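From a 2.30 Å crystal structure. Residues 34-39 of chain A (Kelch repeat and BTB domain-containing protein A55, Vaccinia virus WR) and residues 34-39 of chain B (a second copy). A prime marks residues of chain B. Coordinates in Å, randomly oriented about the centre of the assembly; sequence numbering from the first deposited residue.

Chain A (34-39) AHKLIL
Chain B 34-39: AHKLIL

The two stretches are copies of one segment related by an exact two-fold axis, so every contact described from chain A recurs with the chains exchanged. In register, His35 lies opposite Leu37′ and Leu37 opposite His35′, each pair with CA atoms 8.6 Å apart. No hydrogen bond crosses between them; the contact is side-chain packing that buries 270 Å² in total.

Ala34 is extended (phi/psi -145/-171) and out of reach, Ala34 CB coming no nearer than 8.7 Å, to Leu37′ CD2. His35 (-111/136) occupies the N-cap position before the helix, and its O accepts a backbone hydrogen bond from Leu39 N at 3.3 Å. Its CA-to-CB bond points toward chain B; with chi1 -51° (m) and chi2 79°, the ring offers a face to Leu37′. Leu37′ CD1 sits 3.8 Å from the centroid of the His35 ring, 30° off the ring normal, a CH-pi contact whose closest approach is 3.5 Å from His35 NE2 to Leu37′ CD1. Both ring nitrogens are hydrogen-bonded elsewhere in the structure, so the face can receive a methyl while their polar needs are met.

Lys36 begins the helix (-56/-43) and stays clear of the partner; its m, t, t, t chain is nearly straight beyond CB, as suits a partly exposed position. Leu37 (-65/-46) has the largest covered area in its stretch, 75 Å². Its CA-to-CB bond points toward chain B, and chi1 169° (t) with chi2 79° (p) places Leu37 CD1 over the His35′ ring and Leu37 CD2 3.7 Å from Ile38′ CG1, using both branches of its apolar fork.

Ile38 (-64/-47) leaves the backbone sideways, but its m, m rotamer brings the end nearer: Ile38 CD1 lies 4.2 Å from Ile38′ CD1, and Ile38 CG1 3.7 Å from Leu37′ CD2, an aliphatic fit to a buried, apolar site. Leu39 (-66/-33; m, t) is buried, but its side chain comes no nearer than 9.7 Å, from Leu39 CG to Leu37′ CD2.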

# COMPACT_ATOMS: atom_id res chain seq x y z
N ALA A 34 -7.42 -14.46 2.35
CA ALA A 34 -6.66 -13.21 2.47
C ALA A 34 -5.41 -13.37 3.35
O ALA A 34 -5.05 -14.49 3.72
CB ALA A 34 -7.57 -12.11 3.00
N HIS A 35 -4.75 -12.24 3.67
CA HIS A 35 -3.55 -12.19 4.51
C HIS A 35 -3.88 -11.51 5.85
O HIS A 35 -4.58 -10.49 5.86
CB HIS A 35 -2.42 -11.45 3.79
CG HIS A 35 -2.16 -11.96 2.40
ND1 HIS A 35 -2.96 -11.60 1.34
CD2 HIS A 35 -1.19 -12.80 1.96
CE1 HIS A 35 -2.46 -12.22 0.28
NE2 HIS A 35 -1.40 -12.96 0.61
N LYS A 36 -3.39 -12.09 6.97
CA LYS A 36 -3.60 -11.61 8.34
C LYS A 36 -3.15 -10.16 8.55
O LYS A 36 -3.85 -9.39 9.20
CB LYS A 36 -2.89 -12.52 9.36
CG LYS A 36 -3.64 -13.80 9.68
CD LYS A 36 -2.94 -14.56 10.80
CE LYS A 36 -3.55 -15.92 11.03
NZ LYS A 36 -2.88 -16.63 12.15
N LEU A 37 -1.98 -9.81 8.00
CA LEU A 37 -1.34 -8.50 8.09
C LEU A 37 -2.15 -7.39 7.38
O LEU A 37 -2.32 -6.31 7.95
CB LEU A 37 0.09 -8.59 7.52
CG LEU A 37 0.87 -7.31 7.26
CD1 LEU A 37 1.46 -6.74 8.55
CD2 LEU A 37 1.97 -7.55 6.26
N ILE A 38 -2.63 -7.67 6.15
CA ILE A 38 -3.40 -6.75 5.31
C ILE A 38 -4.75 -6.38 5.96
O ILE A 38 -5.09 -5.19 6.02
CB ILE A 38 -3.55 -7.29 3.85
CG1 ILE A 38 -2.18 -7.66 3.21
CG2 ILE A 38 -4.37 -6.36 2.94
CD1 ILE A 38 -1.11 -6.49 2.99
N LEU A 39 -5.49 -7.38 6.47
CA LEU A 39 -6.79 -7.19 7.14
C LEU A 39 -6.65 -6.41 8.46
O LEU A 39 -7.55 -5.66 8.81
CB LEU A 39 -7.49 -8.53 7.40
CG LEU A 39 -8.07 -9.26 6.19
CD1 LEU A 39 -8.28 -10.73 6.50
CD2 LEU A 39 -9.40 -8.64 5.75
N ALA B 34 11.03 -8.34 8.86
CA ALA B 34 10.01 -7.89 7.91
C ALA B 34 8.95 -8.98 7.64
O ALA B 34 8.93 -10.01 8.33
CB ALA B 34 10.66 -7.44 6.61
N HIS B 35 8.08 -8.75 6.65
CA HIS B 35 7.02 -9.67 6.24
C HIS B 35 7.33 -10.23 4.84
O HIS B 35 7.74 -9.48 3.96
CB HIS B 35 5.65 -8.96 6.25
CG HIS B 35 5.36 -8.25 7.53
ND1 HIS B 35 5.91 -7.01 7.81
CD2 HIS B 35 4.59 -8.63 8.58
CE1 HIS B 35 5.46 -6.68 9.01
NE2 HIS B 35 4.66 -7.62 9.51
N LYS B 36 7.14 -11.56 4.66
CA LYS B 36 7.39 -12.29 3.41
C LYS B 36 6.62 -11.73 2.22
O LYS B 36 7.18 -11.62 1.13
CB LYS B 36 7.06 -13.79 3.58
CG LYS B 36 8.13 -14.59 4.28
CD LYS B 36 7.79 -16.07 4.27
CE LYS B 36 8.74 -16.88 5.11
NZ LYS B 36 8.42 -18.33 5.04
N LEU B 37 5.33 -11.39 2.43
CA LEU B 37 4.41 -10.86 1.43
C LEU B 37 4.82 -9.47 0.91
O LEU B 37 4.78 -9.25 -0.30
CB LEU B 37 2.98 -10.83 2.03
CG LEU B 37 1.88 -10.08 1.29
CD1 LEU B 37 1.34 -10.90 0.13
CD2 LEU B 37 0.77 -9.73 2.24
N ILE B 38 5.20 -8.56 1.83
CA ILE B 38 5.61 -7.18 1.54
C ILE B 38 6.89 -7.13 0.68
O ILE B 38 6.92 -6.41 -0.32
CB ILE B 38 5.71 -6.32 2.85
CG1 ILE B 38 4.41 -6.38 3.70
CG2 ILE B 38 6.14 -4.87 2.58
CD1 ILE B 38 3.06 -5.80 3.05
N LEU B 39 7.92 -7.92 1.06
CA LEU B 39 9.19 -8.01 0.33
C LEU B 39 9.03 -8.61 -1.07
O LEU B 39 9.75 -8.23 -1.99
CB LEU B 39 10.24 -8.81 1.13
CG LEU B 39 10.83 -8.14 2.37
CD1 LEU B 39 11.43 -9.18 3.29
CD2 LEU B 39 11.89 -7.11 2.00